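Local structure of 3-oxo-tetronate kinase (Cupriavidus necator, 5DMH) at residues R31-G43 against L104-C117. The protein catalyses the ATP-dependent phosphorylation of 3-oxo-tetronate to 3-oxo-tetronate 4-phosphate. Residues are numbered along the deposited sequence; the frame is centred on the assembly and turned at random.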
# COMPACT_ATOMS: atom_id res chain seq x y z
N ARG A 31 -2.92 -25.39 4.07
CA ARG A 31 -2.89 -24.48 2.93
C ARG A 31 -3.22 -23.06 3.39
O ARG A 31 -3.79 -22.88 4.46
CB ARG A 31 -3.89 -24.94 1.87
CG ARG A 31 -3.47 -26.21 1.13
CD ARG A 31 -4.62 -26.82 0.35
NE ARG A 31 -4.77 -26.24 -0.99
CZ ARG A 31 -5.77 -26.53 -1.82
NH1 ARG A 31 -6.71 -27.38 -1.47
NH2 ARG A 31 -5.81 -25.95 -3.02
N PRO A 32 -2.82 -22.05 2.58
CA PRO A 32 -3.14 -20.66 2.92
C PRO A 32 -4.65 -20.43 3.02
O PRO A 32 -5.42 -21.06 2.31
CB PRO A 32 -2.56 -19.86 1.75
CG PRO A 32 -1.51 -20.74 1.18
CD PRO A 32 -1.97 -22.15 1.38
N LEU A 33 -5.04 -19.53 3.92
CA LEU A 33 -6.43 -19.27 4.22
C LEU A 33 -6.90 -17.98 3.55
O LEU A 33 -8.01 -17.91 3.05
CB LEU A 33 -6.60 -19.11 5.72
CG LEU A 33 -6.48 -20.40 6.52
CD1 LEU A 33 -6.36 -20.10 8.00
CD2 LEU A 33 -7.68 -21.29 6.25
N LEU A 34 -6.04 -16.98 3.54
CA LEU A 34 -6.41 -15.64 3.12
C LEU A 34 -5.54 -15.14 1.98
O LEU A 34 -4.31 -15.11 2.10
CB LEU A 34 -6.26 -14.68 4.31
CG LEU A 34 -6.82 -13.27 4.13
CD1 LEU A 34 -8.35 -13.28 4.07
CD2 LEU A 34 -6.37 -12.40 5.28
N GLY A 35 -6.18 -14.74 0.88
CA GLY A 35 -5.45 -14.28 -0.29
C GLY A 35 -5.73 -12.81 -0.53
O GLY A 35 -6.88 -12.40 -0.54
N CYS A 36 -4.68 -12.00 -0.66
CA CYS A 36 -4.84 -10.56 -0.69
C CYS A 36 -4.20 -10.01 -1.96
O CYS A 36 -3.18 -10.51 -2.42
CB CYS A 36 -4.18 -9.93 0.52
SG CYS A 36 -4.67 -10.67 2.09
N ILE A 37 -4.85 -9.03 -2.53
CA ILE A 37 -4.37 -8.35 -3.71
C ILE A 37 -4.25 -6.89 -3.36
O ILE A 37 -5.26 -6.25 -3.06
CB ILE A 37 -5.38 -8.51 -4.84
CG1 ILE A 37 -5.54 -10.00 -5.16
CG2 ILE A 37 -4.92 -7.75 -6.05
CD1 ILE A 37 -6.74 -10.28 -6.05
N ALA A 38 -3.02 -6.36 -3.40
CA ALA A 38 -2.76 -4.97 -3.05
C ALA A 38 -2.40 -4.13 -4.29
O ALA A 38 -1.60 -4.55 -5.14
CB ALA A 38 -1.65 -4.88 -2.01
N ASP A 39 -3.00 -2.95 -4.38
CA ASP A 39 -2.80 -2.08 -5.52
C ASP A 39 -1.50 -1.25 -5.52
O ASP A 39 -1.26 -0.49 -6.45
CB ASP A 39 -4.01 -1.18 -5.75
CG ASP A 39 -4.09 0.02 -4.82
OD1 ASP A 39 -3.44 0.08 -3.76
OD2 ASP A 39 -4.85 0.94 -5.18
N ASP A 40 -0.70 -1.36 -4.47
CA ASP A 40 0.64 -0.79 -4.46
C ASP A 40 1.55 -1.56 -3.53
O ASP A 40 1.10 -2.35 -2.69
CB ASP A 40 0.66 0.75 -4.25
CG ASP A 40 0.47 1.21 -2.81
OD1 ASP A 40 0.18 0.46 -1.86
OD2 ASP A 40 0.57 2.46 -2.67
N PHE A 41 2.86 -1.37 -3.72
CA PHE A 41 3.82 -2.22 -3.03
C PHE A 41 3.96 -1.83 -1.54
O PHE A 41 4.19 -2.70 -0.68
CB PHE A 41 5.19 -2.15 -3.70
CG PHE A 41 5.32 -2.93 -4.98
CD1 PHE A 41 4.23 -3.15 -5.83
CD2 PHE A 41 6.55 -3.43 -5.34
CE1 PHE A 41 4.37 -3.84 -6.98
CE2 PHE A 41 6.70 -4.13 -6.50
CZ PHE A 41 5.62 -4.34 -7.33
N THR A 42 3.83 -0.54 -1.22
CA THR A 42 3.91 -0.15 0.19
C THR A 42 2.66 -0.68 0.94
O THR A 42 2.77 -1.20 2.05
CB THR A 42 3.96 1.35 0.38
OG1 THR A 42 2.79 1.94 -0.17
CG2 THR A 42 5.21 1.97 -0.27
N GLY A 43 1.51 -0.59 0.28
CA GLY A 43 0.26 -1.12 0.83
C GLY A 43 0.26 -2.62 1.08
O GLY A 43 -0.27 -3.09 2.08
N LEU A 104 -4.30 -17.05 -6.36
CA LEU A 104 -4.58 -17.20 -4.93
C LEU A 104 -5.56 -18.33 -4.67
O LEU A 104 -5.35 -19.13 -3.76
CB LEU A 104 -5.14 -15.88 -4.38
CG LEU A 104 -4.09 -14.77 -4.27
CD1 LEU A 104 -4.82 -13.48 -3.96
CD2 LEU A 104 -3.04 -15.06 -3.19
N ARG A 105 -6.59 -18.45 -5.50
CA ARG A 105 -7.57 -19.52 -5.35
C ARG A 105 -6.89 -20.87 -5.52
O ARG A 105 -7.13 -21.81 -4.76
CB ARG A 105 -8.69 -19.38 -6.38
CG ARG A 105 -9.46 -18.11 -6.35
CD ARG A 105 -10.45 -18.04 -7.50
NE ARG A 105 -11.74 -18.54 -7.06
CZ ARG A 105 -12.90 -18.25 -7.63
NH1 ARG A 105 -12.98 -17.44 -8.69
NH2 ARG A 105 -13.99 -18.74 -7.09
N ALA A 106 -6.03 -20.95 -6.52
CA ALA A 106 -5.30 -22.17 -6.83
C ALA A 106 -4.34 -22.59 -5.72
O ALA A 106 -4.02 -23.77 -5.62
CB ALA A 106 -4.54 -21.99 -8.10
N GLN A 107 -3.87 -21.64 -4.91
CA GLN A 107 -3.07 -21.97 -3.73
C GLN A 107 -3.96 -22.44 -2.57
O GLN A 107 -3.44 -22.91 -1.56
CB GLN A 107 -2.22 -20.78 -3.25
CG GLN A 107 -1.42 -20.04 -4.32
CD GLN A 107 -0.71 -20.96 -5.29
OE1 GLN A 107 0.15 -21.75 -4.90
NE2 GLN A 107 -1.07 -20.87 -6.58
N GLY A 108 -5.28 -22.30 -2.70
CA GLY A 108 -6.19 -22.84 -1.69
C GLY A 108 -6.88 -21.81 -0.80
O GLY A 108 -7.61 -22.17 0.14
N CYS A 109 -6.68 -20.53 -1.07
CA CYS A 109 -7.26 -19.49 -0.22
C CYS A 109 -8.79 -19.54 -0.22
O CYS A 109 -9.41 -19.86 -1.24
CB CYS A 109 -6.81 -18.12 -0.69
SG CYS A 109 -5.04 -17.84 -0.56
N ARG A 110 -9.38 -19.19 0.93
CA ARG A 110 -10.81 -19.29 1.22
C ARG A 110 -11.52 -17.95 1.22
O ARG A 110 -12.74 -17.88 1.04
CB ARG A 110 -11.02 -19.86 2.62
CG ARG A 110 -10.95 -21.35 2.72
CD ARG A 110 -10.72 -21.77 4.16
NE ARG A 110 -10.32 -23.17 4.24
CZ ARG A 110 -11.02 -24.13 4.84
NH1 ARG A 110 -10.55 -25.36 4.86
NH2 ARG A 110 -12.17 -23.87 5.44
N GLN A 111 -10.78 -16.90 1.52
CA GLN A 111 -11.32 -15.54 1.60
C GLN A 111 -10.27 -14.62 1.01
O GLN A 111 -9.08 -14.93 1.04
CB GLN A 111 -11.61 -15.15 3.03
CG GLN A 111 -12.23 -13.80 3.21
CD GLN A 111 -12.59 -13.53 4.66
OE1 GLN A 111 -11.75 -13.65 5.55
NE2 GLN A 111 -13.86 -13.18 4.91
N PHE A 112 -10.73 -13.50 0.46
CA PHE A 112 -9.85 -12.61 -0.28
C PHE A 112 -10.00 -11.20 0.20
O PHE A 112 -11.09 -10.78 0.66
CB PHE A 112 -10.16 -12.73 -1.76
CG PHE A 112 -10.07 -14.14 -2.25
CD1 PHE A 112 -11.16 -14.99 -2.16
CD2 PHE A 112 -8.86 -14.64 -2.72
CE1 PHE A 112 -11.06 -16.31 -2.57
CE2 PHE A 112 -8.74 -15.97 -3.13
CZ PHE A 112 -9.83 -16.80 -3.05
N VAL A 113 -8.89 -10.48 0.18
CA VAL A 113 -8.87 -9.06 0.50
C VAL A 113 -8.31 -8.27 -0.68
O VAL A 113 -7.28 -8.65 -1.24
CB VAL A 113 -8.01 -8.76 1.73
CG1 VAL A 113 -7.83 -7.22 1.91
CG2 VAL A 113 -8.64 -9.37 2.97
N PHE A 114 -9.04 -7.23 -1.08
CA PHE A 114 -8.56 -6.22 -2.03
C PHE A 114 -8.13 -5.03 -1.23
O PHE A 114 -8.92 -4.36 -0.54
CB PHE A 114 -9.60 -5.88 -3.09
CG PHE A 114 -9.27 -4.72 -3.97
CD1 PHE A 114 -8.00 -4.50 -4.47
CD2 PHE A 114 -10.29 -3.85 -4.36
CE1 PHE A 114 -7.75 -3.43 -5.33
CE2 PHE A 114 -10.05 -2.78 -5.21
CZ PHE A 114 -8.77 -2.56 -5.68
N LYS A 115 -6.83 -4.76 -1.32
CA LYS A 115 -6.20 -3.74 -0.51
C LYS A 115 -5.80 -2.52 -1.36
O LYS A 115 -5.07 -2.61 -2.34
CB LYS A 115 -4.96 -4.33 0.18
CG LYS A 115 -3.89 -3.35 0.67
CD LYS A 115 -4.34 -2.60 1.93
CE LYS A 115 -3.32 -1.58 2.42
NZ LYS A 115 -3.15 -0.44 1.47
N TYR A 116 -6.32 -1.38 -0.96
CA TYR A 116 -6.02 -0.11 -1.58
C TYR A 116 -5.68 0.93 -0.48
O TYR A 116 -5.59 0.61 0.71
CB TYR A 116 -7.17 0.34 -2.49
CG TYR A 116 -8.54 0.21 -1.87
CD1 TYR A 116 -8.92 1.01 -0.83
CD2 TYR A 116 -9.41 -0.79 -2.28
CE1 TYR A 116 -10.14 0.87 -0.24
CE2 TYR A 116 -10.62 -0.94 -1.71
CZ TYR A 116 -11.00 -0.12 -0.68
OH TYR A 116 -12.22 -0.30 -0.11
N CYS A 117 -5.48 2.16 -0.87
CA CYS A 117 -4.95 3.13 0.08
C CYS A 117 -6.01 3.56 1.09
O CYS A 117 -7.19 3.66 0.77
CB CYS A 117 -4.46 4.33 -0.67
SG CYS A 117 -3.23 5.31 0.19
O HOH W 1 -2.25 -0.82 -1.30
O HOH W 2 -5.65 3.16 -3.66
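Gly35 and Ile37 of strand 34-38 exchange backbone bonds with Gln111, Val113 and Lys115 of the parallel strand 111-115. Ile37 N reaches Val113 O at 2.8 Å, and Lys115 N reaches Ile37 O at 2.8 Å, almost straight (178°). Asp39 N continues the ladder to Lys115 O. At the other end the register slips: Leu33 O takes Arg110 N from above its carbonyl plane, with only a weak bond from Gln111 N.

On the face bearing Cys36, Leu34 CD1 rests against Val113 CG2 and alongside the Gln111 chain, whose NE2 is held by Leu249 O. On the other face Leu104 lies over Gly35. Its CD1 is 3.6 Å from Gly35 C and also meets Ile37 CG1. Cys109 SG fills in beside it, 3.6 Å from Gly35 CA.

The bend of Lys115 at chi2 (74°) lays CE 3.4 Å from Gly43 O. The second bend, at chi4 (67°), turns NZ to Tyr116 O, which it meets from above the carbonyl plane. One water accepts from NZ and donates to Asp39 OD1 and Asp40 OD1. Asp40 also caps helix 41-53 through Gly43 N, and Arg86 forms salt bridges to both aspartates. The Cys117 side chain lies about 6 Å from the bound ADP, so the C-terminal ends of both strands face the nucleotide site.

Gly108 closes helix 90-106 with a Schellman motif, its CA against one face of the Arg31 guanidinium. In the sugar-binding domain, strand 34-38 lies between strands 111-115 and 78-82. Helix 41-53 packs on the Cys36 face, helix 128-139 on Phe112 and Phe114 opposite.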